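Local coordinates for protein beta-galactosidase (Trichoderma reesei, PDB 3OG2) that probably hydrolyses terminal non-reducing beta-D-galactose residues in beta-D-galactosides, as a family 35 glycoside hydrolase built around a TIM barrel domain, at residues W290-C295 against S341-A346; A297-E302 against R356-E361. One frame throughout, in Å; residues are numbered along the deposited sequence.

Interaction 1: W290-C295 against S341-A346; sequences WGFEQC and SYDYGA. With MAN (alpha-D-mannopyranose), chain C.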
loop_
_atom_site.group_PDB
_atom_site.type_symbol
_atom_site.label_atom_id
_atom_site.label_comp_id
_atom_site.label_asym_id
_atom_site.label_seq_id
_atom_site.Cartn_x
_atom_site.Cartn_y
_atom_site.Cartn_z
ATOM N N TRP A 290 7.004 4.719 15.078
ATOM C CA TRP A 290 5.920 5.341 15.823
ATOM C C TRP A 290 4.609 4.581 15.686
ATOM O O TRP A 290 3.626 4.899 16.382
ATOM C CB TRP A 290 5.672 6.814 15.386
ATOM C CG TRP A 290 6.923 7.577 15.725
ATOM C CD1 TRP A 290 7.870 7.927 14.795
ATOM C CD2 TRP A 290 7.372 8.032 16.984
ATOM N NE1 TRP A 290 8.879 8.599 15.453
ATOM C CE2 TRP A 290 8.596 8.676 16.783
ATOM C CE3 TRP A 290 6.842 7.978 18.282
ATOM C CZ2 TRP A 290 9.337 9.265 17.811
ATOM C CZ3 TRP A 290 7.580 8.565 19.319
ATOM C CH2 TRP A 290 8.794 9.189 19.063
ATOM N N GLY A 291 4.557 3.619 14.807
ATOM C CA GLY A 291 3.349 2.854 14.513
ATOM C C GLY A 291 2.535 3.524 13.420
ATOM O O GLY A 291 2.518 4.752 13.289
ATOM N N PHE A 292 1.801 2.739 12.660
ATOM C CA PHE A 292 1.070 3.259 11.512
ATOM C C PHE A 292 -0.178 4.036 11.940
ATOM O O PHE A 292 -0.696 4.805 11.122
ATOM C CB PHE A 292 0.698 2.106 10.539
ATOM C CG PHE A 292 1.922 1.728 9.730
ATOM C CD1 PHE A 292 2.571 2.657 8.919
ATOM C CD2 PHE A 292 2.431 0.413 9.784
ATOM C CE1 PHE A 292 3.700 2.278 8.180
ATOM C CE2 PHE A 292 3.526 0.065 9.020
ATOM C CZ PHE A 292 4.175 0.962 8.189
ATOM N N GLU A 293 -0.674 3.868 13.183
ATOM C CA GLU A 293 -1.761 4.742 13.589
ATOM C C GLU A 293 -1.273 6.188 13.630
ATOM O O GLU A 293 -2.010 7.082 13.159
ATOM C CB GLU A 293 -2.286 4.370 14.979
ATOM C CG GLU A 293 -3.272 3.226 14.963
ATOM C CD GLU A 293 -4.452 3.537 14.027
ATOM O OE1 GLU A 293 -5.248 4.490 14.233
ATOM O OE2 GLU A 293 -4.554 2.827 13.009
ATOM N N GLN A 294 -0.086 6.433 14.167
ATOM C CA GLN A 294 0.490 7.792 14.207
ATOM C C GLN A 294 0.802 8.264 12.783
ATOM O O GLN A 294 0.556 9.426 12.393
ATOM C CB GLN A 294 1.698 7.805 15.151
ATOM C CG GLN A 294 1.645 9.067 16.004
ATOM C CD GLN A 294 2.652 9.069 17.113
ATOM O OE1 GLN A 294 2.409 8.446 18.138
ATOM N NE2 GLN A 294 3.775 9.768 16.926
ATOM N N CYS A 295 1.290 7.354 11.907
ATOM C CA CYS A 295 1.442 7.812 10.518
ATOM C C CYS A 295 0.129 8.197 9.841
ATOM O O CYS A 295 0.096 9.142 9.045
ATOM C CB CYS A 295 2.155 6.724 9.708
ATOM S SG CYS A 295 3.837 6.367 10.246
ATOM N N SER A 341 4.347 -5.016 9.171
ATOM C CA SER A 341 3.225 -4.311 8.603
ATOM C C SER A 341 3.641 -3.378 7.470
ATOM O O SER A 341 4.642 -2.670 7.553
ATOM C CB SER A 341 2.583 -3.478 9.753
ATOM O OG SER A 341 1.455 -2.729 9.229
ATOM N N TYR A 342 2.799 -3.280 6.430
ATOM C CA TYR A 342 2.935 -2.188 5.446
ATOM C C TYR A 342 1.587 -1.447 5.391
ATOM O O TYR A 342 1.137 -0.982 4.356
ATOM C CB TYR A 342 3.293 -2.677 4.066
ATOM C CG TYR A 342 4.006 -1.657 3.175
ATOM C CD1 TYR A 342 5.151 -0.952 3.582
ATOM C CD2 TYR A 342 3.496 -1.396 1.910
ATOM C CE1 TYR A 342 5.778 -0.023 2.738
ATOM C CE2 TYR A 342 4.134 -0.476 1.030
ATOM C CZ TYR A 342 5.260 0.192 1.494
ATOM O OH TYR A 342 5.844 1.047 0.595
ATOM N N ASP A 343 0.946 -1.265 6.572
ATOM C CA ASP A 343 -0.314 -0.531 6.578
ATOM C C ASP A 343 -0.145 0.869 5.966
ATOM O O ASP A 343 -1.051 1.339 5.275
ATOM C CB ASP A 343 -0.819 -0.393 8.010
ATOM C CG ASP A 343 -2.060 0.467 8.139
ATOM O OD1 ASP A 343 -3.188 -0.110 8.071
ATOM O OD2 ASP A 343 -1.913 1.703 8.275
ATOM N N TYR A 344 1.004 1.474 6.233
ATOM C CA TYR A 344 1.386 2.749 5.548
ATOM C C TYR A 344 0.573 3.909 6.074
ATOM O O TYR A 344 0.756 5.025 5.564
ATOM C CB TYR A 344 1.316 2.633 4.013
ATOM C CG TYR A 344 2.339 3.467 3.275
ATOM C CD1 TYR A 344 3.676 3.041 3.153
ATOM C CD2 TYR A 344 1.953 4.682 2.686
ATOM C CE1 TYR A 344 4.607 3.821 2.465
ATOM C CE2 TYR A 344 2.880 5.468 2.001
ATOM C CZ TYR A 344 4.180 5.019 1.904
ATOM O OH TYR A 344 5.090 5.827 1.227
ATOM N N GLY A 345 -0.337 3.719 7.036
ATOM C CA GLY A 345 -1.272 4.800 7.355
ATOM C C GLY A 345 -2.217 5.104 6.178
ATOM O O GLY A 345 -2.789 6.199 6.170
ATOM N N ALA A 346 -2.398 4.176 5.241
ATOM C CA ALA A 346 -3.130 4.428 3.998
ATOM C C ALA A 346 -4.636 4.540 4.238
ATOM O O ALA A 346 -5.177 4.179 5.283
ATOM C CB ALA A 346 -2.865 3.291 3.013
HETATM C C1 MAN C . 15.509 8.088 15.477
HETATM C C2 MAN C . 15.375 9.197 14.429
HETATM C C3 MAN C . 14.050 9.940 14.674
HETATM C C4 MAN C . 12.869 8.956 14.657
HETATM C C5 MAN C . 13.107 7.877 15.714
HETATM C C6 MAN C . 12.016 6.800 15.647
HETATM O O2 MAN C . 15.340 8.556 13.166
HETATM O O3 MAN C . 13.857 10.954 13.699
HETATM O O4 MAN C . 11.684 9.675 14.996
HETATM O O5 MAN C . 14.382 7.243 15.446
HETATM O O6 MAN C . 11.983 6.195 14.364
#

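Interaction 2: A297-E302 against R356-E361; sequences ALVNHE and REKYSE. With MAN (alpha-D-mannopyranose), chain B; NAG (2-acetamido-2-deoxy-beta-D-glucopyranose), chain D; MAN (alpha-D-mannopyranose), chain E; MAN (alpha-D-mannopyranose), chain F.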
loop_
_atom_site.group_PDB
_atom_site.type_symbol
_atom_site.label_atom_id
_atom_site.label_comp_id
_atom_site.label_asym_id
_atom_site.label_seq_id
_atom_site.Cartn_x
_atom_site.Cartn_y
_atom_site.Cartn_z
ATOM N N ALA A 297 -2.351 9.570 11.305
ATOM C CA ALA A 297 -2.740 10.869 11.892
ATOM C C ALA A 297 -1.935 11.987 11.216
ATOM O O ALA A 297 -2.488 13.075 11.090
ATOM C CB ALA A 297 -2.510 10.869 13.381
ATOM N N LEU A 298 -0.730 11.705 10.783
ATOM C CA LEU A 298 0.048 12.690 10.038
ATOM C C LEU A 298 -0.616 12.837 8.675
ATOM O O LEU A 298 -1.014 13.924 8.256
ATOM C CB LEU A 298 1.511 12.237 9.894
ATOM C CG LEU A 298 2.374 13.114 8.982
ATOM C CD1 LEU A 298 2.523 14.545 9.513
ATOM C CD2 LEU A 298 3.762 12.495 8.797
ATOM N N VAL A 299 -0.761 11.720 7.984
ATOM C CA VAL A 299 -1.247 11.776 6.601
ATOM C C VAL A 299 -2.757 11.531 6.622
ATOM O O VAL A 299 -3.246 10.499 6.158
ATOM C CB VAL A 299 -0.495 10.783 5.712
ATOM C CG1 VAL A 299 -0.911 10.964 4.265
ATOM C CG2 VAL A 299 1.036 10.943 5.886
ATOM N N ASN A 300 -3.465 12.510 7.185
ATOM C CA ASN A 300 -4.894 12.292 7.492
ATOM C C ASN A 300 -5.805 12.971 6.491
ATOM O O ASN A 300 -5.374 13.389 5.395
ATOM C CB ASN A 300 -5.114 12.743 8.941
ATOM C CG ASN A 300 -5.057 14.265 9.096
ATOM O OD1 ASN A 300 -4.666 14.970 8.180
ATOM N ND2 ASN A 300 -5.467 14.746 10.248
ATOM N N HIS A 301 -7.092 13.095 6.817
ATOM C CA HIS A 301 -8.029 13.710 5.863
ATOM C C HIS A 301 -7.707 15.171 5.579
ATOM O O HIS A 301 -8.026 15.702 4.509
ATOM C CB HIS A 301 -9.473 13.530 6.396
ATOM C CG HIS A 301 -9.757 14.302 7.623
ATOM N ND1 HIS A 301 -9.399 13.923 8.897
ATOM C CD2 HIS A 301 -10.419 15.493 7.727
ATOM C CE1 HIS A 301 -9.830 14.886 9.758
ATOM N NE2 HIS A 301 -10.439 15.834 9.070
ATOM N N GLU A 302 -7.113 15.853 6.575
ATOM C CA GLU A 302 -6.739 17.256 6.413
ATOM C C GLU A 302 -5.599 17.384 5.407
ATOM O O GLU A 302 -5.601 18.251 4.537
ATOM C CB GLU A 302 -6.342 17.883 7.755
ATOM C CG GLU A 302 -7.542 17.935 8.691
ATOM C CD GLU A 302 -7.215 18.403 10.084
ATOM O OE1 GLU A 302 -6.086 18.104 10.543
ATOM O OE2 GLU A 302 -8.105 18.982 10.733
ATOM N N ARG A 356 -11.142 4.795 8.142
ATOM C CA ARG A 356 -10.387 6.049 8.428
ATOM C C ARG A 356 -11.052 7.208 7.716
ATOM O O ARG A 356 -11.513 7.073 6.557
ATOM C CB ARG A 356 -8.943 5.936 7.923
ATOM C CG ARG A 356 -8.146 4.958 8.822
ATOM C CD ARG A 356 -6.744 4.778 8.228
ATOM N NE ARG A 356 -5.819 4.259 9.249
ATOM C CZ ARG A 356 -4.756 3.523 9.006
ATOM N NH1 ARG A 356 -4.425 3.139 7.775
ATOM N NH2 ARG A 356 -3.981 3.135 10.037
ATOM N N GLU A 357 -11.109 8.366 8.395
ATOM C CA GLU A 357 -11.778 9.523 7.768
ATOM C C GLU A 357 -11.166 9.875 6.423
ATOM O O GLU A 357 -11.852 10.319 5.497
ATOM C CB GLU A 357 -11.730 10.696 8.722
ATOM C CG GLU A 357 -12.610 11.859 8.219
ATOM C CD GLU A 357 -13.058 12.842 9.305
ATOM O OE1 GLU A 357 -13.052 12.502 10.534
ATOM O OE2 GLU A 357 -13.447 13.960 8.946
ATOM N N LYS A 358 -9.837 9.659 6.313
ATOM C CA LYS A 358 -9.171 10.000 5.053
ATOM C C LYS A 358 -9.745 9.211 3.890
ATOM O O LYS A 358 -9.720 9.678 2.754
ATOM C CB LYS A 358 -7.626 9.795 5.112
ATOM C CG LYS A 358 -7.251 8.375 5.519
ATOM C CD LYS A 358 -5.760 8.191 5.657
ATOM C CE LYS A 358 -5.005 8.418 4.338
ATOM N NZ LYS A 358 -3.520 8.309 4.557
ATOM N N TYR A 359 -10.289 8.025 4.083
ATOM C CA TYR A 359 -10.953 7.293 2.978
ATOM C C TYR A 359 -12.119 8.118 2.459
ATOM O O TYR A 359 -12.302 8.311 1.246
ATOM C CB TYR A 359 -11.385 5.880 3.466
ATOM C CG TYR A 359 -12.114 5.137 2.360
ATOM C CD1 TYR A 359 -13.506 5.257 2.186
ATOM C CD2 TYR A 359 -11.391 4.302 1.474
ATOM C CE1 TYR A 359 -14.186 4.606 1.178
ATOM C CE2 TYR A 359 -12.063 3.647 0.460
ATOM C CZ TYR A 359 -13.456 3.796 0.323
ATOM O OH TYR A 359 -14.171 3.164 -0.662
ATOM N N SER A 360 -13.008 8.525 3.402
ATOM C CA SER A 360 -14.235 9.198 2.947
ATOM C C SER A 360 -13.916 10.536 2.316
ATOM O O SER A 360 -14.581 10.923 1.341
ATOM C CB SER A 360 -15.180 9.368 4.136
ATOM O OG SER A 360 -15.478 8.080 4.710
ATOM N N GLU A 361 -12.890 11.238 2.845
ATOM C CA GLU A 361 -12.504 12.517 2.204
ATOM C C GLU A 361 -11.954 12.273 0.802
ATOM O O GLU A 361 -12.240 13.036 -0.118
ATOM C CB GLU A 361 -11.468 13.195 3.072
ATOM C CG GLU A 361 -10.765 14.336 2.329
ATOM C CD GLU A 361 -11.633 15.472 1.832
ATOM O OE1 GLU A 361 -12.579 15.834 2.596
ATOM O OE2 GLU A 361 -11.407 16.070 0.719
HETATM C C1 MAN B . -14.162 18.686 12.490
HETATM C C2 MAN B . -14.012 19.693 11.366
HETATM C C3 MAN B . -12.956 19.269 10.342
HETATM C C4 MAN B . -11.662 18.985 11.092
HETATM C C5 MAN B . -11.895 17.882 12.139
HETATM C C6 MAN B . -10.623 17.702 13.004
HETATM O O2 MAN B . -13.605 20.895 11.999
HETATM O O3 MAN B . -12.757 20.287 9.386
HETATM O O4 MAN B . -10.718 18.511 10.162
HETATM O O5 MAN B . -12.915 18.341 13.023
HETATM O O6 MAN B . -10.788 16.572 13.843
HETATM C C1 NAG D . -15.527 6.771 10.884
HETATM C C2 NAG D . -15.879 8.233 10.647
HETATM C C3 NAG D . -14.665 9.122 10.810
HETATM C C4 NAG D . -14.024 8.869 12.186
HETATM C C5 NAG D . -13.720 7.362 12.322
HETATM C C6 NAG D . -13.202 6.982 13.699
HETATM C C7 NAG D . -17.679 8.400 8.976
HETATM C C8 NAG D . -18.033 8.270 7.523
HETATM N N2 NAG D . -16.383 8.363 9.265
HETATM O O3 NAG D . -15.004 10.465 10.645
HETATM O O4 NAG D . -12.788 9.589 12.217
HETATM O O5 NAG D . -14.971 6.662 12.180
HETATM O O6 NAG D . -14.056 7.462 14.723
HETATM O O7 NAG D . -18.553 8.392 9.855
HETATM C C1 MAN E . -8.634 12.394 15.279
HETATM C C2 MAN E . -7.733 13.642 15.039
HETATM C C3 MAN E . -7.202 13.556 13.582
HETATM C C4 MAN E . -6.366 12.285 13.380
HETATM C C5 MAN E . -7.215 11.062 13.764
HETATM C C6 MAN E . -6.209 9.873 13.905
HETATM O O2 MAN E . -6.692 13.642 15.972
HETATM O O3 MAN E . -6.255 14.609 13.316
HETATM O O4 MAN E . -6.157 12.170 11.956
HETATM O O5 MAN E . -7.889 11.236 15.001
HETATM O O6 MAN E . -7.076 8.719 13.938
HETATM C C1 MAN F . -15.118 13.926 12.755
HETATM C C2 MAN F . -14.598 15.096 11.933
HETATM C C3 MAN F . -15.043 16.400 12.640
HETATM C C4 MAN F . -16.587 16.411 12.769
HETATM C C5 MAN F . -17.013 15.174 13.595
HETATM C C6 MAN F . -18.543 15.087 13.637
HETATM O O2 MAN F . -15.164 15.019 10.635
HETATM O O3 MAN F . -14.659 17.494 11.756
HETATM O O4 MAN F . -16.963 17.579 13.467
HETATM O O5 MAN F . -16.534 14.009 12.916
HETATM O O6 MAN F . -18.931 14.033 14.533
HETATM O O HOH W 1 -7.985 10.445 8.421
#

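Interaction 1: W290-C295 against S341-A346
The ring of F292, in the first turn of helix 292-298, packs against S341, D343 and Y344 in a loop of the TIM barrel domain. The loop folds through an ST turn, an Asx turn and a type I' beta turn. S341 OG lies 3.3 Å from F292 CD2. S341 O meets the ring at its edge, 3.3 Å from F292 CE2. The OG is anti to its backbone N (chi1 179°), accepts from D343 N to form the ST turn, and also bonds E350. Y342 turns away, and its OH bonds E122, a beta-D-galactose-binding residue, so the loop reaches the active site. D343 runs past F292 in the opposite direction, with OD2 3.5 Å from F292 CB. The carboxylate and ring planes are 43° apart. Y344 N lies over one ring face, toward the rim, 3.3 Å from F292 CD1. D343 N lies over that same face. An alanine in place of F292 would probably open a gap under these amides and leave S341 OG and O without their ring neighbour. G345 N donates to D343 OD2 at 2.8 Å and closes the Asx turn. OD2 is met on the anti side, with the donor 31° out of the carboxylate plane, and is salt-bridged to R356. A CB on G345 would point at the helix, tight against C295 C at 3.1 Å, and the positive phi suits a glycine. C295 is disulfide-bonded to C246. W290 NE1 donates to O4 of the chain C mannose at 3.0 Å, in the ring plane. A346 N completes the type I' turn, 3.1 Å from D343 O.

Interaction 2: A297-E302 against R356-E361
K358 and H301 carry the tight part of this contact. K358 NZ donates to V299 O at 2.7 Å, in the carbonyl plane, with a C=O...N angle of 159°. A bend at chi3 (-62°) brings K358 CE to 3.3 Å from V299 O. Carbonyls of G345 and G281 also accept from NZ, so three backbone oxygens grip this buried lysine nitrogen. H301 stacks with the E357 carboxylate, their planes 14° apart. E357 OE2 sits over the ring centre, 3.5 Å from H301 NE2, and E357 CG makes a CH-pi contact with the same ring. E302 CG packs on the opposite ring face.

The looser part is bridged by water and sugar. One water accepts weakly from both H301 N and K358 N. On the glycan side, H301 NE2 donates to O4 of the chain B mannose at 2.9 Å, and that O4 donates to E302 OE2. The chain F mannose O2 donates to E357 OE2 at 2.6 Å, and Y556 OH bonds the same oxygen. N300 is the N-cap of helix 301-313: OD1 accepts from F303 N and weakly from E302 N, while ND2 bonds O4 of the chain E mannose at 3.2 Å. The contact joins the starts of helices 301-313 and 357-370. K358 and E361 also touch E304 of helix 301-313, and G281 directly follows barrel strand 275-280.

Overall arrangement
The two contacts lie in the family 35 TIM barrel domain, with centres 12 Å apart. Along the chain their segments alternate: 290-295, 297-302, 341-346, then 356-361. Helix 292-298 belongs to both, with its start in interaction 1 and its end in interaction 2. Strand 318-321 of the barrel sheet comes between the first two segments and the last two. The contacts also touch directly. K358 and R356 tie segment 356-361 to the backbone of G345 and A346, in the loop of interaction 1. Together they connect an active-site loop to a helix pair that carries glycan contacts.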